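Local coordinates for protein SPD1 nuclease (PDB 2XGR) that cuts DNA as a prophage-encoded, extracellular endonuclease of Streptococcus pyogenes, probably with the help of a bound metal ion, at residues F75-L80 with W178-V183; L199-I204 with G226-I231. All coordinates share one frame; numbering follows the deposited sequence.

Overall arrangement
Both contacts belong to one large antiparallel sheet, and their centres lie about 9 Å apart. Contact 1 joins strand 76-80 to strand 178-186; contact 2 joins strand 196-204 to strand 228-233. Strands 178-186 and 196-204 follow one another in the chain and are neighbours in the sheet, with probable hydrogen bonds from Gln-200 N to Lys-182 O and from Ile-204 N to Trp-178 O, so the two contacts are successive steps across it. Contact 1 closes before contact 2 opens. Helix 160-173 packs against one face under both contacts, while on the opposite face Lys-52 O accepts hydrogen bonds from His-77 and Gln-200, so the one sheet is held from both sides.

Contact 1: F75-L80 with W178-V183; sequences FSHIQL and WLDYKV
Gln-79 NE2 gives a hydrogen bond of 2.8 Å to Asp-180 OD2 across two antiparallel strands in the large sheet of this nuclease of the His-Me finger superfamily. The acceptor lies almost exactly in the amide plane and offers its anti lone pair, while the carboxylate is turned 55° from the amide. Both groups have a second partner in Leu-54: its N donates to Asp-180 OD2, and its O accepts from Gln-79 NE2. The backbones form a regular ladder in which Ser-76/Val-183, Ile-78/Tyr-181 and Leu-80/Leu-179 are hydrogen-bonded pairs, with Ile-78 N 2.8 Å from Tyr-181 O.

The non-hydrogen-bonded pair His-77/Lys-182 packs on the Gln-79/Asp-180 face. Lys-182 CB sits 3.6 Å from the centroid of the imidazole, over its centre, a CH-pi contact; His-77 NE2 itself is held by Lys-52 O. Lys-182 CG is anti to its backbone N (chi1 -173°), and the chain stays extended from there, carrying NZ to 5.0 Å from the Phe-75 ring centroid in a cation-pi contact over the face.

On the opposite face, beside helix 160-173, Leu-80 and Leu-179 lie side by side. Ile-78 CG2 there meets Tyr-181 CB at 3.8 Å. At the end of the ladder away from Phe-75, Trp-178 CE3 rests 3.4 Å from Leu-80 C.

Contact 2: L199-I204 with G226-I231; sequences LQYVGI and GVTTVI
Leu-199, Gln-200 and Tyr-201 pair with Val-230, Thr-229 and Thr-228 in an antiparallel beta ladder. Leu-199/Val-230 and Tyr-201/Thr-228 are the hydrogen-bonded pairs, with Tyr-201 N 2.8 Å from Thr-228 O; Gln-200/Thr-229 between them is non-hydrogen-bonded.

The main side-chain contact is at Tyr-201. Its CG stands between the backbone N and the carbonyl carbon (chi1 48°), and the ring lies with one face against Thr-228, whose CB is 4.1 Å from the ring centroid in a CH-pi contact. Thr-228 CG2 reaches further, to 3.6 Å from Tyr-201 OH, and Val-230 CG2 also touches that hydroxyl, whose polar partner is Glu-220 OE2. This face of the sheet is backed by helix 160-173: Tyr-201 meets Leu-167, and Leu-199 and Val-230 both meet Tyr-163.

In the fold, this is where the large antiparallel sheet of the nuclease branches. One edge of strand 196-204 bonds to strand 178-186, while its other partners are strand 228-233 at Leu-199 to Tyr-201 and strand 209-214 further on, at Gly-203.

On the other face, Gln-200 CG packs 3.5 Å from Val-227 CG1. The amide is held at both ends, with NE2 bonded to Lys-52 O and OE1 accepting from a water that is 2.6 Å from Thr-229 OG1.

Ahead of Thr-228 the ladder gives way to the loop at Gly-226 and Val-227, where Val-202 CB still packs against Val-227 CG2. A second water ties this loop to strand 196-204, donating to Tyr-201 O and Gly-226 O and accepting from Thr-228 OG1 at 2.8 Å. Gly-226 has a positive phi (86°), readily adopted by glycine; its O also accepts from Thr-212 OG1.

Contact 1: F75-L80 with W178-V183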
loop_
_atom_site.group_PDB
_atom_site.type_symbol
_atom_site.label_atom_id
_atom_site.label_comp_id
_atom_site.label_asym_id
_atom_site.label_seq_id
_atom_site.Cartn_x
_atom_site.Cartn_y
_atom_site.Cartn_z
ATOM N N PHE A 75 -4.787 5.887 8.180
ATOM C CA PHE A 75 -3.631 5.549 7.287
ATOM C C PHE A 75 -2.847 4.415 7.902
ATOM O O PHE A 75 -2.901 4.229 9.109
ATOM C CB PHE A 75 -2.652 6.752 7.070
ATOM C CG PHE A 75 -1.937 7.206 8.338
ATOM C CD1 PHE A 75 -0.659 6.667 8.709
ATOM C CD2 PHE A 75 -2.477 8.251 9.107
ATOM C CE1 PHE A 75 -0.016 7.114 9.927
ATOM C CE2 PHE A 75 -1.799 8.728 10.232
ATOM C CZ PHE A 75 -0.586 8.165 10.645
ATOM N N SER A 76 -1.957 3.801 7.118
ATOM C CA SER A 76 -1.002 2.868 7.717
ATOM C C SER A 76 0.353 3.131 6.985
ATOM O O SER A 76 0.386 3.318 5.755
ATOM C CB SER A 76 -1.491 1.457 7.396
ATOM O OG SER A 76 -0.531 0.534 7.925
ATOM N N HIS A 77 1.446 3.277 7.742
ATOM C CA HIS A 77 2.710 3.798 7.209
ATOM C C HIS A 77 3.845 2.929 7.735
ATOM O O HIS A 77 3.985 2.745 8.967
ATOM C CB HIS A 77 2.907 5.232 7.655
ATOM C CG HIS A 77 3.836 6.056 6.784
ATOM N ND1 HIS A 77 4.840 5.553 5.984
ATOM C CD2 HIS A 77 3.946 7.415 6.720
ATOM C CE1 HIS A 77 5.468 6.576 5.371
ATOM N NE2 HIS A 77 4.958 7.706 5.847
ATOM N N ILE A 78 4.592 2.286 6.828
ATOM C CA ILE A 78 5.672 1.397 7.279
ATOM C C ILE A 78 7.010 1.852 6.710
ATOM O O ILE A 78 7.085 2.466 5.620
ATOM C CB ILE A 78 5.309 -0.066 6.876
ATOM C CG1 ILE A 78 6.181 -1.116 7.618
ATOM C CG2 ILE A 78 5.355 -0.280 5.318
ATOM C CD1 ILE A 78 5.584 -2.582 7.444
ATOM N N GLN A 79 8.079 1.520 7.420
ATOM C CA GLN A 79 9.401 1.707 6.823
ATOM C C GLN A 79 10.184 0.439 7.200
ATOM O O GLN A 79 10.275 0.094 8.393
ATOM C CB GLN A 79 10.013 3.029 7.329
ATOM C CG GLN A 79 11.285 3.368 6.528
ATOM C CD GLN A 79 11.887 4.663 6.946
ATOM O OE1 GLN A 79 12.961 4.658 7.577
ATOM N NE2 GLN A 79 11.204 5.789 6.639
ATOM N N LEU A 80 10.576 -0.346 6.187
ATOM C CA LEU A 80 11.112 -1.701 6.507
ATOM C C LEU A 80 12.169 -2.119 5.506
ATOM O O LEU A 80 12.237 -1.550 4.374
ATOM C CB LEU A 80 9.947 -2.758 6.581
ATOM C CG LEU A 80 9.463 -3.314 5.215
ATOM C CD1 LEU A 80 8.700 -4.648 5.367
ATOM C CD2 LEU A 80 8.546 -2.204 4.443
ATOM N N TRP A 178 15.786 0.354 2.248
ATOM C CA TRP A 178 14.506 0.407 2.987
ATOM C C TRP A 178 13.419 0.837 2.037
ATOM O O TRP A 178 13.681 1.574 1.093
ATOM C CB TRP A 178 14.572 1.489 4.051
ATOM C CG TRP A 178 15.619 1.179 5.099
ATOM C CD1 TRP A 178 16.987 1.368 5.006
ATOM C CD2 TRP A 178 15.369 0.607 6.393
ATOM N NE1 TRP A 178 17.613 0.896 6.184
ATOM C CE2 TRP A 178 16.636 0.427 7.033
ATOM C CE3 TRP A 178 14.195 0.167 7.054
ATOM C CZ2 TRP A 178 16.739 -0.118 8.324
ATOM C CZ3 TRP A 178 14.311 -0.331 8.350
ATOM C CH2 TRP A 178 15.574 -0.505 8.952
ATOM N N LEU A 179 12.217 0.357 2.296
ATOM C CA LEU A 179 11.005 0.858 1.623
ATOM C C LEU A 179 10.231 1.682 2.626
ATOM O O LEU A 179 9.949 1.207 3.761
ATOM C CB LEU A 179 10.187 -0.356 1.204
ATOM C CG LEU A 179 8.744 0.004 0.726
ATOM C CD1 LEU A 179 8.771 0.940 -0.555
ATOM C CD2 LEU A 179 7.921 -1.299 0.460
ATOM N N ASP A 180 9.849 2.904 2.237
ATOM C CA ASP A 180 8.920 3.671 3.052
ATOM C C ASP A 180 7.625 3.615 2.258
ATOM O O ASP A 180 7.555 4.041 1.086
ATOM C CB ASP A 180 9.433 5.134 3.209
ATOM C CG ASP A 180 8.478 6.005 4.020
ATOM O OD1 ASP A 180 7.388 6.308 3.532
ATOM O OD2 ASP A 180 8.826 6.308 5.199
ATOM N N TYR A 181 6.543 3.156 2.901
ATOM C CA TYR A 181 5.344 2.888 2.158
ATOM C C TYR A 181 4.129 3.274 3.017
ATOM O O TYR A 181 3.962 2.784 4.140
ATOM C CB TYR A 181 5.329 1.351 1.833
ATOM C CG TYR A 181 4.062 0.784 1.191
ATOM C CD1 TYR A 181 3.387 1.447 0.129
ATOM C CD2 TYR A 181 3.509 -0.404 1.650
ATOM C CE1 TYR A 181 2.220 0.882 -0.452
ATOM C CE2 TYR A 181 2.321 -0.968 1.086
ATOM C CZ TYR A 181 1.709 -0.309 0.024
ATOM O OH TYR A 181 0.606 -0.893 -0.544
ATOM N N LYS A 182 3.288 4.168 2.481
ATOM C CA LYS A 182 2.138 4.671 3.238
ATOM C C LYS A 182 0.902 4.381 2.404
ATOM O O LYS A 182 0.903 4.641 1.184
ATOM C CB LYS A 182 2.297 6.195 3.441
ATOM C CG LYS A 182 1.176 6.703 4.381
ATOM C CD LYS A 182 1.236 8.267 4.508
ATOM C CE LYS A 182 0.180 8.748 5.498
ATOM N NZ LYS A 182 0.321 10.260 5.529
ATOM N N VAL A 183 -0.130 3.820 3.041
ATOM C CA VAL A 183 -1.398 3.550 2.364
ATOM C C VAL A 183 -2.483 4.358 3.082
ATOM O O VAL A 183 -2.693 4.245 4.296
ATOM C CB VAL A 183 -1.717 2.014 2.367
ATOM C CG1 VAL A 183 -3.085 1.769 1.649
ATOM C CG2 VAL A 183 -0.528 1.260 1.661
#

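Contact 2: L199-I204 with G226-I231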
loop_
_atom_site.group_PDB
_atom_site.type_symbol
_atom_site.label_atom_id
_atom_site.label_comp_id
_atom_site.label_asym_id
_atom_site.label_seq_id
_atom_site.Cartn_x
_atom_site.Cartn_y
_atom_site.Cartn_z
ATOM N N LEU A 199 -1.546 4.776 -2.546
ATOM C CA LEU A 199 -0.341 4.107 -2.191
ATOM C C LEU A 199 0.810 5.061 -2.439
ATOM O O LEU A 199 0.963 5.543 -3.549
ATOM C CB LEU A 199 -0.124 2.887 -3.167
ATOM C CG LEU A 199 -1.059 1.679 -2.929
ATOM C CD1 LEU A 199 -2.522 1.987 -3.384
ATOM C CD2 LEU A 199 -0.519 0.469 -3.722
ATOM N N GLN A 200 1.704 5.231 -1.458
ATOM C CA GLN A 200 2.818 6.192 -1.573
ATOM C C GLN A 200 4.118 5.469 -1.217
ATOM O O GLN A 200 4.215 4.841 -0.152
ATOM C CB GLN A 200 2.640 7.342 -0.531
ATOM C CG GLN A 200 3.749 8.360 -0.601
ATOM C CD GLN A 200 3.665 9.267 0.581
ATOM O OE1 GLN A 200 2.820 10.173 0.605
ATOM N NE2 GLN A 200 4.415 8.926 1.659
ATOM N N TYR A 201 5.093 5.470 -2.115
ATOM C CA TYR A 201 6.281 4.692 -1.815
ATOM C C TYR A 201 7.552 5.334 -2.348
ATOM O O TYR A 201 7.550 6.037 -3.388
ATOM C CB TYR A 201 6.169 3.220 -2.363
ATOM C CG TYR A 201 5.693 3.136 -3.795
ATOM C CD1 TYR A 201 6.586 3.239 -4.865
ATOM C CD2 TYR A 201 4.322 2.961 -4.078
ATOM C CE1 TYR A 201 6.121 3.081 -6.218
ATOM C CE2 TYR A 201 3.890 2.836 -5.446
ATOM C CZ TYR A 201 4.811 2.856 -6.472
ATOM O OH TYR A 201 4.333 2.738 -7.771
ATOM N N VAL A 202 8.636 5.086 -1.620
ATOM C CA VAL A 202 9.967 5.544 -2.073
ATOM C C VAL A 202 10.961 4.648 -1.361
ATOM O O VAL A 202 10.617 4.076 -0.291
ATOM C CB VAL A 202 10.197 6.988 -1.741
ATOM C CG1 VAL A 202 10.259 7.179 -0.179
ATOM C CG2 VAL A 202 11.534 7.574 -2.415
ATOM N N GLY A 203 12.156 4.486 -1.938
ATOM C CA GLY A 203 13.197 3.662 -1.272
ATOM C C GLY A 203 14.164 4.605 -0.536
ATOM O O GLY A 203 14.187 5.829 -0.790
ATOM N N ILE A 204 14.871 4.060 0.460
ATOM C CA ILE A 204 15.896 4.848 1.156
ATOM C C ILE A 204 17.177 3.987 1.249
ATOM O O ILE A 204 17.117 2.810 1.607
ATOM C CB ILE A 204 15.446 5.202 2.580
ATOM C CG1 ILE A 204 14.118 5.983 2.546
ATOM C CG2 ILE A 204 16.493 6.216 3.246
ATOM C CD1 ILE A 204 13.545 6.324 3.978
ATOM N N GLY A 226 10.805 12.817 -5.771
ATOM C CA GLY A 226 10.947 11.467 -6.181
ATOM C C GLY A 226 10.071 10.420 -5.464
ATOM O O GLY A 226 10.263 9.239 -5.699
ATOM N N VAL A 227 9.140 10.886 -4.637
ATOM C CA VAL A 227 8.212 9.980 -3.906
ATOM C C VAL A 227 7.045 9.702 -4.863
ATOM O O VAL A 227 6.514 10.620 -5.489
ATOM C CB VAL A 227 7.705 10.702 -2.662
ATOM C CG1 VAL A 227 6.625 9.798 -1.891
ATOM C CG2 VAL A 227 8.931 11.016 -1.784
ATOM N N THR A 228 6.653 8.423 -4.993
ATOM C CA THR A 228 5.623 8.007 -5.968
ATOM C C THR A 228 4.304 7.758 -5.286
ATOM O O THR A 228 4.301 7.243 -4.178
ATOM C CB THR A 228 6.046 6.715 -6.652
ATOM O OG1 THR A 228 7.260 6.943 -7.366
ATOM C CG2 THR A 228 5.032 6.248 -7.730
ATOM N N THR A 229 3.229 8.261 -5.887
ATOM C CA THR A 229 1.889 8.004 -5.369
ATOM C C THR A 229 1.055 7.392 -6.478
ATOM O O THR A 229 1.084 7.871 -7.608
ATOM C CB THR A 229 1.254 9.324 -4.907
ATOM O OG1 THR A 229 2.110 9.950 -3.935
ATOM C CG2 THR A 229 -0.178 9.107 -4.242
ATOM N N VAL A 230 0.272 6.372 -6.123
ATOM C CA VAL A 230 -0.649 5.692 -7.049
ATOM C C VAL A 230 -2.027 5.804 -6.400
ATOM O O VAL A 230 -2.166 5.512 -5.181
ATOM C CB VAL A 230 -0.219 4.174 -7.158
ATOM C CG1 VAL A 230 -1.354 3.450 -7.852
ATOM C CG2 VAL A 230 1.055 4.105 -7.993
ATOM N N ILE A 231 -3.045 6.269 -7.142
ATOM C CA ILE A 231 -4.407 6.357 -6.560
ATOM C C ILE A 231 -5.269 5.291 -7.227
ATOM O O ILE A 231 -5.414 5.268 -8.463
ATOM C CB ILE A 231 -5.061 7.786 -6.791
ATOM C CG1 ILE A 231 -4.218 8.843 -6.097
ATOM C CG2 ILE A 231 -6.558 7.796 -6.305
ATOM C CD1 ILE A 231 -4.610 10.305 -6.436
HETATM O O HOH W 1 1.591 11.036 -1.666
HETATM O O HOH W 2 9.331 6.485 -5.477
#